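Local coordinates for solute Binding Protein, BlMnBP1 in complex with mannotriose (Bifidobacterium, PDB 6FUV) that binds manno-oligosaccharides such as mannotriose as an extracellular solute-binding protein of an ABC transporter, probably handing them on for uptake, at residues 130-135 with 267-272; 134-139 with 285-290. All coordinates share one frame; numbering follows the deposited sequence.

Contact 1 of 2, residues 130-135 with 267-272. With BMA (beta-D-mannopyranose), chain B; BMA (beta-D-mannopyranose), chain C.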
ATOM      1  N   ASP A 130      -7.630   6.061  -0.387  1.00 14.70           N
ATOM      2  CA  ASP A 130      -6.846   7.280  -0.243  1.00 12.45           C
ATOM      3  C   ASP A 130      -5.493   7.108  -0.920  1.00 19.04           C
ATOM      4  O   ASP A 130      -5.166   6.024  -1.414  1.00 11.17           O
ATOM      5  CB  ASP A 130      -6.665   7.663   1.214  1.00 10.14           C
ATOM      6  CG  ASP A 130      -6.046   6.603   2.044  1.00 11.20           C
ATOM      7  OD1 ASP A 130      -5.049   5.999   1.612  1.00 17.74           O
ATOM      8  OD2 ASP A 130      -6.543   6.406   3.187  1.00 18.01           O
ATOM      9  N   GLY A 131      -4.747   8.221  -0.982  1.00 16.31           N
ATOM     10  CA  GLY A 131      -3.409   8.202  -1.516  1.00 14.77           C
ATOM     11  C   GLY A 131      -2.415   7.741  -0.461  1.00 14.76           C
ATOM     12  O   GLY A 131      -2.501   8.111   0.707  1.00 12.44           O
ATOM     13  N   GLN A 132      -1.446   6.938  -0.893  1.00 15.59           N
ATOM     14  CA  GLN A 132      -0.497   6.362   0.045  1.00 13.65           C
ATOM     15  C   GLN A 132       0.935   6.610  -0.405  1.00 20.13           C
ATOM     16  O   GLN A 132       1.239   6.719  -1.609  1.00 16.57           O
ATOM     17  CB  GLN A 132      -0.741   4.850   0.236  1.00 13.16           C
ATOM     18  CG  GLN A 132      -1.849   4.552   1.242  1.00 15.10           C
ATOM     19  CD  GLN A 132      -1.538   5.027   2.643  1.00 11.92           C
ATOM     20  OE1 GLN A 132      -0.491   4.775   3.160  1.00 13.91           O
ATOM     21  NE2 GLN A 132      -2.468   5.718   3.255  1.00 14.90           N
ATOM     22  N   THR A 133       1.794   6.725   0.601  1.00 11.22           N
ATOM     23  CA  THR A 133       3.228   6.603   0.432  1.00 12.87           C
ATOM     24  C   THR A 133       3.717   5.470   1.330  1.00 16.48           C
ATOM     25  O   THR A 133       3.012   5.017   2.238  1.00 15.11           O
ATOM     26  CB  THR A 133       3.982   7.871   0.816  1.00 13.74           C
ATOM     27  OG1 THR A 133       3.721   8.211   2.182  1.00 20.53           O
ATOM     28  CG2 THR A 133       3.596   9.036  -0.033  1.00 20.02           C
ATOM     29  N   SER A 134       4.959   5.031   1.129  1.00 15.44           N
ATOM     30  CA  SER A 134       5.621   4.090   2.025  1.00 14.39           C
ATOM     31  C   SER A 134       6.857   4.719   2.642  1.00  6.52           C
ATOM     32  O   SER A 134       7.639   5.378   1.960  1.00 14.77           O
ATOM     33  CB  SER A 134       6.037   2.831   1.237  1.00 12.49           C
ATOM     34  OG  SER A 134       4.942   2.391   0.486  1.00 21.68           O
ATOM     35  N   GLY A 135       7.064   4.434   3.887  1.00 13.73           N
ATOM     36  CA  GLY A 135       8.145   5.040   4.658  1.00 17.28           C
ATOM     37  C   GLY A 135       8.598   4.153   5.798  1.00 15.95           C
ATOM     38  O   GLY A 135       8.633   2.925   5.659  1.00 17.09           O
ATOM     39  N   GLY A 267       3.733   1.639   5.176  1.00 21.73           N
ATOM     40  CA  GLY A 267       3.170   2.835   4.583  1.00 16.62           C
ATOM     41  C   GLY A 267       2.519   3.760   5.604  1.00 20.12           C
ATOM     42  O   GLY A 267       2.362   3.410   6.785  1.00 16.94           O
ATOM     43  N   ALA A 268       2.129   4.947   5.109  1.00 16.81           N
ATOM     44  CA  ALA A 268       1.574   5.971   5.982  1.00 16.35           C
ATOM     45  C   ALA A 268       0.269   5.519   6.598  1.00 16.51           C
ATOM     46  O   ALA A 268      -0.117   6.040   7.648  1.00 14.16           O
ATOM     47  CB  ALA A 268       1.347   7.232   5.194  1.00 11.46           C
ATOM     48  N   TRP A 269      -0.439   4.588   5.947  1.00 14.09           N
ATOM     49  CA  TRP A 269      -1.701   4.097   6.481  1.00 13.42           C
ATOM     50  C   TRP A 269      -1.495   3.498   7.849  1.00  9.88           C
ATOM     51  O   TRP A 269      -2.410   3.494   8.651  1.00 13.79           O
ATOM     52  CB  TRP A 269      -2.283   3.066   5.516  1.00 13.65           C
ATOM     53  CG  TRP A 269      -1.378   1.909   5.366  1.00 13.00           C
ATOM     54  CD1 TRP A 269      -0.421   1.741   4.426  1.00 18.68           C
ATOM     55  CD2 TRP A 269      -1.287   0.777   6.235  1.00 16.55           C
ATOM     56  NE1 TRP A 269       0.236   0.545   4.616  1.00 19.19           N
ATOM     57  CE2 TRP A 269      -0.261  -0.062   5.735  1.00 18.31           C
ATOM     58  CE3 TRP A 269      -1.984   0.372   7.377  1.00  8.77           C
ATOM     59  CZ2 TRP A 269       0.081  -1.293   6.330  1.00 20.40           C
ATOM     60  CZ3 TRP A 269      -1.626  -0.820   7.970  1.00 15.62           C
ATOM     61  CH2 TRP A 269      -0.597  -1.629   7.462  1.00 12.57           C
ATOM     62  N   ALA A 270      -0.309   3.003   8.142  1.00 14.49           N
ATOM     63  CA  ALA A 270      -0.042   2.369   9.423  1.00 16.24           C
ATOM     64  C   ALA A 270       0.152   3.336  10.587  1.00 20.22           C
ATOM     65  O   ALA A 270       0.063   2.910  11.748  1.00 15.34           O
ATOM     66  CB  ALA A 270       1.207   1.509   9.337  1.00 16.59           C
ATOM     67  N   VAL A 271       0.361   4.622  10.335  1.00 18.99           N
ATOM     68  CA  VAL A 271       0.758   5.509  11.429  1.00 16.97           C
ATOM     69  C   VAL A 271      -0.423   5.736  12.368  1.00 15.07           C
ATOM     70  O   VAL A 271      -0.297   5.496  13.571  1.00 14.04           O
ATOM     71  CB  VAL A 271       1.326   6.829  10.892  1.00 16.85           C
ATOM     72  CG1 VAL A 271       1.728   7.771  12.053  1.00 13.19           C
ATOM     73  CG2 VAL A 271       2.548   6.576   9.988  1.00 14.96           C
ATOM     74  N   PRO A 272      -1.596   6.141  11.900  1.00 13.80           N
ATOM     75  CA  PRO A 272      -2.680   6.331  12.868  1.00 16.31           C
ATOM     76  C   PRO A 272      -3.030   5.054  13.618  1.00 17.53           C
ATOM     77  O   PRO A 272      -3.412   5.148  14.784  1.00 23.35           O
ATOM     78  CB  PRO A 272      -3.839   6.874  12.010  1.00 15.01           C
ATOM     79  CG  PRO A 272      -3.446   6.593  10.561  1.00 14.93           C
ATOM     80  CD  PRO A 272      -1.939   6.671  10.574  1.00 15.05           C
TER
HETATM   81  C1  BMA B   2      -3.318  -4.196   6.110  1.00 16.75           C
HETATM   82  C2  BMA B   2      -2.818  -5.049   4.914  1.00 15.94           C
HETATM   83  C3  BMA B   2      -1.991  -4.219   4.040  1.00 18.61           C
HETATM   84  C4  BMA B   2      -2.640  -2.866   3.670  1.00 14.91           C
HETATM   85  C5  BMA B   2      -3.170  -2.143   4.905  1.00 16.20           C
HETATM   86  C6  BMA B   2      -4.065  -0.956   4.546  1.00 17.10           C
HETATM   87  O2  BMA B   2      -3.889  -5.493   4.129  1.00 21.61           O
HETATM   88  O3  BMA B   2      -1.677  -4.980   2.889  1.00 20.71           O
HETATM   89  O4  BMA B   2      -1.627  -2.033   3.027  1.00 21.22           O
HETATM   90  O5  BMA B   2      -4.007  -3.091   5.660  1.00 18.39           O
HETATM   91  O6  BMA B   2      -5.134  -1.420   3.662  1.00 16.62           O
HETATM   92  C1  BMA C   3      -1.904  -1.727   1.657  1.00 17.99           C
HETATM   93  C2  BMA C   3      -1.210  -0.428   1.290  1.00 13.54           C
HETATM   94  C3  BMA C   3      -1.360  -0.112  -0.210  1.00 18.89           C
HETATM   95  C4  BMA C   3      -0.989  -1.396  -1.020  1.00 18.66           C
HETATM   96  C5  BMA C   3      -1.797  -2.572  -0.527  1.00 18.52           C
HETATM   97  C6  BMA C   3      -1.514  -3.850  -1.303  1.00 20.73           C
HETATM   98  O2  BMA C   3       0.194  -0.586   1.588  1.00 15.82           O
HETATM   99  O3  BMA C   3      -0.592   1.025  -0.671  1.00 16.96           O
HETATM  100  O4  BMA C   3      -1.247  -1.222  -2.367  1.00 19.92           O
HETATM  101  O5  BMA C   3      -1.470  -2.786   0.834  1.00 14.68           O
HETATM  102  O6  BMA C   3      -0.201  -4.271  -1.019  1.00 19.88           O

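Contact 2 of 2, residues 134-139 with 285-290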
ATOM      1  N   SER A 134       4.959   5.031   1.129  1.00 15.44           N
ATOM      2  CA  SER A 134       5.621   4.090   2.025  1.00 14.39           C
ATOM      3  C   SER A 134       6.857   4.719   2.642  1.00  6.52           C
ATOM      4  O   SER A 134       7.639   5.378   1.960  1.00 14.77           O
ATOM      5  CB  SER A 134       6.037   2.831   1.237  1.00 12.49           C
ATOM      6  OG  SER A 134       4.942   2.391   0.486  1.00 21.68           O
ATOM      7  N   GLY A 135       7.064   4.434   3.887  1.00 13.73           N
ATOM      8  CA  GLY A 135       8.145   5.040   4.658  1.00 17.28           C
ATOM      9  C   GLY A 135       8.598   4.153   5.798  1.00 15.95           C
ATOM     10  O   GLY A 135       8.633   2.925   5.659  1.00 17.09           O
ATOM     11  N   VAL A 136       8.889   4.764   6.954  1.00 10.64           N
ATOM     12  CA  VAL A 136       9.192   4.034   8.180  1.00 11.15           C
ATOM     13  C   VAL A 136       8.426   4.655   9.342  1.00 18.25           C
ATOM     14  O   VAL A 136       8.539   5.861   9.607  1.00 19.22           O
ATOM     15  CB  VAL A 136      10.690   4.031   8.512  1.00 13.79           C
ATOM     16  CG1 VAL A 136      10.978   3.217   9.717  1.00 10.36           C
ATOM     17  CG2 VAL A 136      11.494   3.521   7.330  1.00 20.57           C
ATOM     18  N   VAL A 137       7.664   3.794  10.054  1.00 16.83           N
ATOM     19  CA  VAL A 137       7.052   4.172  11.323  1.00 14.12           C
ATOM     20  C   VAL A 137       8.105   4.007  12.404  1.00 17.36           C
ATOM     21  O   VAL A 137       8.827   3.038  12.402  1.00 15.23           O
ATOM     22  CB  VAL A 137       5.804   3.324  11.629  1.00 21.60           C
ATOM     23  CG1 VAL A 137       5.228   3.704  12.979  1.00 18.12           C
ATOM     24  CG2 VAL A 137       4.748   3.452  10.544  1.00 19.75           C
ATOM     25  N   TYR A 138       8.231   4.963  13.309  1.00 16.75           N
ATOM     26  CA  TYR A 138       9.292   4.912  14.313  1.00 15.22           C
ATOM     27  C   TYR A 138       8.828   5.621  15.577  1.00 22.56           C
ATOM     28  O   TYR A 138       7.972   6.506  15.538  1.00 17.90           O
ATOM     29  CB  TYR A 138      10.600   5.565  13.790  1.00 21.30           C
ATOM     30  CG  TYR A 138      10.584   7.100  13.725  1.00 19.07           C
ATOM     31  CD1 TYR A 138      10.017   7.761  12.653  1.00 17.38           C
ATOM     32  CD2 TYR A 138      11.118   7.866  14.734  1.00 25.36           C
ATOM     33  CE1 TYR A 138       9.975   9.103  12.578  1.00 19.34           C
ATOM     34  CE2 TYR A 138      11.079   9.264  14.675  1.00 24.66           C
ATOM     35  CZ  TYR A 138      10.517   9.885  13.571  1.00 23.15           C
ATOM     36  OH  TYR A 138      10.455  11.284  13.492  1.00 20.63           O
ATOM     37  N   ASN A 139       9.368   5.179  16.704  1.00 11.76           N
ATOM     38  CA  ASN A 139       9.069   5.762  17.997  1.00 22.63           C
ATOM     39  C   ASN A 139      10.122   6.836  18.280  1.00 23.89           C
ATOM     40  O   ASN A 139      11.293   6.529  18.498  1.00 26.44           O
ATOM     41  CB  ASN A 139       9.027   4.699  19.101  1.00 18.97           C
ATOM     42  CG  ASN A 139       8.422   5.265  20.412  1.00 22.78           C
ATOM     43  OD1 ASN A 139       8.977   6.176  20.985  1.00 18.37           O
ATOM     44  ND2 ASN A 139       7.264   4.759  20.840  1.00 21.66           N
ATOM     45  N   GLN A 285       5.765   8.281  14.965  1.00 18.19           N
ATOM     46  CA  GLN A 285       6.028   9.217  13.893  1.00 15.82           C
ATOM     47  C   GLN A 285       6.261   8.451  12.604  1.00 15.31           C
ATOM     48  O   GLN A 285       6.312   7.230  12.567  1.00 18.96           O
ATOM     49  CB  GLN A 285       7.250  10.082  14.210  1.00 26.09           C
ATOM     50  CG  GLN A 285       7.079  10.935  15.434  1.00 26.69           C
ATOM     51  CD  GLN A 285       6.167  12.090  15.203  1.00 27.31           C
ATOM     52  OE1 GLN A 285       6.197  12.702  14.157  1.00 29.05           O
ATOM     53  NE2 GLN A 285       5.322  12.382  16.183  1.00 37.44           N
ATOM     54  N   TYR A 286       6.453   9.201  11.536  1.00 19.07           N
ATOM     55  CA  TYR A 286       6.582   8.635  10.201  1.00 14.74           C
ATOM     56  C   TYR A 286       7.712   9.337   9.484  1.00 10.25           C
ATOM     57  O   TYR A 286       7.677  10.543   9.352  1.00 13.96           O
ATOM     58  CB  TYR A 286       5.258   8.810   9.460  1.00 15.84           C
ATOM     59  CG  TYR A 286       5.202   8.200   8.079  1.00 16.29           C
ATOM     60  CD1 TYR A 286       5.491   6.881   7.874  1.00 17.17           C
ATOM     61  CD2 TYR A 286       4.850   8.964   6.990  1.00 12.74           C
ATOM     62  CE1 TYR A 286       5.414   6.333   6.618  1.00 17.48           C
ATOM     63  CE2 TYR A 286       4.797   8.456   5.742  1.00 15.52           C
ATOM     64  CZ  TYR A 286       5.059   7.132   5.549  1.00 15.60           C
ATOM     65  OH  TYR A 286       5.021   6.630   4.281  1.00 18.44           O
ATOM     66  N   MET A 287       8.696   8.578   9.038  1.00 17.66           N
ATOM     67  CA  MET A 287       9.823   9.113   8.304  1.00 12.27           C
ATOM     68  C   MET A 287       9.935   8.554   6.891  1.00 13.94           C
ATOM     69  O   MET A 287       9.495   7.433   6.598  1.00 16.00           O
ATOM     70  CB  MET A 287      11.148   8.851   9.033  1.00 16.12           C
ATOM     71  CG  MET A 287      11.397   7.501   9.462  1.00 21.86           C
ATOM     72  SD  MET A 287      13.089   7.258  10.093  1.00 29.60           S
ATOM     73  CE  MET A 287      13.860   7.055   8.553  1.00 17.64           C
ATOM     74  N   PRO A 288      10.572   9.322   6.012  1.00  8.42           N
ATOM     75  CA  PRO A 288      10.872   8.805   4.673  1.00 15.43           C
ATOM     76  C   PRO A 288      11.774   7.591   4.777  1.00 20.62           C
ATOM     77  O   PRO A 288      12.569   7.464   5.702  1.00 13.31           O
ATOM     78  CB  PRO A 288      11.578   9.973   3.993  1.00 15.54           C
ATOM     79  CG  PRO A 288      10.969  11.159   4.691  1.00 14.18           C
ATOM     80  CD  PRO A 288      10.882  10.752   6.115  1.00 13.51           C
ATOM     81  N   PHE A 289      11.576   6.657   3.869  1.00 12.70           N
ATOM     82  CA  PHE A 289      12.464   5.531   3.816  1.00 18.12           C
ATOM     83  C   PHE A 289      13.867   6.086   3.584  1.00 16.29           C
ATOM     84  O   PHE A 289      14.051   6.992   2.756  1.00 17.49           O
ATOM     85  CB  PHE A 289      12.021   4.535   2.727  1.00 10.18           C
ATOM     86  CG  PHE A 289      12.889   3.300   2.666  1.00 12.99           C
ATOM     87  CD1 PHE A 289      12.615   2.206   3.432  1.00 17.07           C
ATOM     88  CD2 PHE A 289      13.954   3.236   1.862  1.00 13.27           C
ATOM     89  CE1 PHE A 289      13.378   1.123   3.401  1.00 10.32           C
ATOM     90  CE2 PHE A 289      14.761   2.120   1.871  1.00 15.02           C
ATOM     91  CZ  PHE A 289      14.447   1.091   2.624  1.00 21.53           C
ATOM     92  N   PRO A 290      14.873   5.582   4.293  1.00 15.12           N
ATOM     93  CA  PRO A 290      16.193   6.229   4.248  1.00 15.71           C
ATOM     94  C   PRO A 290      17.009   5.921   2.995  1.00 20.92           C
ATOM     95  O   PRO A 290      18.088   5.225   2.985  1.00 14.65           O
ATOM     96  CB  PRO A 290      16.842   5.685   5.511  1.00 16.24           C
ATOM     97  CG  PRO A 290      16.304   4.319   5.624  1.00 18.75           C
ATOM     98  CD  PRO A 290      14.903   4.342   5.090  1.00 15.58           C
TER
HETATM   99  O   HOH W   1       9.358   7.408   2.138  1.00 15.57           O

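Contact 1 of 2, residues 130-135 with 267-272
The indole of Trp269 is sandwiched between sugar and protein: one face carries a beta-D-mannopyranose (chain B), whose C5 stands 3.4 Å above the ring plane of Trp269 and is displaced toward the rim, while Gly267 O and Ala270 CB lie against the opposite face. At the ring edge, in plane, sits the amide carbon CD of Gln132, the amide turned 63° from the indole. A second mannose (chain C) comes close to the pyrrole side, its O2 3.2 Å from Trp269 NE1. Sugar on aromatic is the CH-pi style of carbohydrate recognition common in sugar-binding proteins, here in the glycan pocket. Chi1 of 61° sets Trp269 CG between its backbone N and carbonyl carbon, folding the ring back over the Gly267–Ala270 type I turn. Gln132, bent at chi2, brings OE1 to Trp269 N at 2.8 Å, a bent bond (131° at the hydrogen). Its other end, NE2, meets Asp130 OD1 at 3.1 Å from above the carboxylate plane; Asn304 also bonds that oxygen. Ala268 N gives a straighter bond to Thr133 O (3.0 Å), next to the single bridge of Ser134 and Gly267. Thr133 OG1 turns elsewhere, to Tyr354. An alanine in place of Trp269 would probably leave the chain B mannose without its flat platform and open a gap beside the Gln132 amide. The chemistry thus divides the labour: the indole offers the sugar an apolar surface, and the Gln132 amide, held at both ends, grips the backbone from which that indole springs.

Contact 2 of 2, residues 134-139 with 285-290
Tyr286 and Val137 face each other across an antiparallel strand pair, 135-139 with 284-288, the latter an outermost strand of a four-stranded mixed sheet in this periplasmic-binding-protein-type fold. Tyr286 can be followed outward. Its CB lies beside Val271 of helix 270-275, and CG is anti to the backbone N (chi1 -177°), which swings the ring along the neighbouring strand. Tyr286 CD1 rests 3.7 Å from Val136 O. Tyr286 CE1 comes 3.6 Å from Gly135 CA, where any side chain would collide with the ring. The OH ends near the Ser134–Gly135 peptide, but its hydrogen-bond partner is Thr133 OG1. The ring of Phe357 meets that of Tyr286 with its plane nearly parallel.

Tyr138, Gln285, Met287 and Val136 share the other face of the sheet. Gln285 CB lies over a face of the Tyr138 ring, 3.3 Å from CE1, whereas the Gln285 amide heads away to Asp282 and His356. Met287 CG meets Tyr138 CD1 at 3.5 Å, and its sulfur makes an oblique Met-aromatic contact with the same ring. The methylene CG of Met287 also packs on Val136 CB; beyond it Val136 CG2 touches Phe289 and Pro290. Two hydrogen-bonded pairs stitch the backbones: Val136 with Met287 and Tyr138 with Gln285, each bonded in both directions. The Met287 N to Val136 O bond is almost straight, 177° at the hydrogen. Beyond the Val136–Met287 pair, toward Ser134, a water takes over, donating to Ser134 O at 2.7 Å and accepting from Phe289 N at 2.9 Å.

From the N terminus, the chain runs through strand 123-132, whose last residues, with the short link that follows, enter contact 1, then straight on into strand 135-139 of contact 2; Ser134 and Gly135 belong to both. After a long excursion with far more helix than strand it returns by strand 261-264 to residues 267-272, where helix 270-275 starts and the loop of contact 1 closes; beyond that helix it comes back along strand 284-288 to close contact 2. The two loops therefore overlap and cross. Between the contacts, Val271 CG2 packs on Val137 CG2 at 3.9 Å. Together they tie the glycan pocket to the four-stranded sheet.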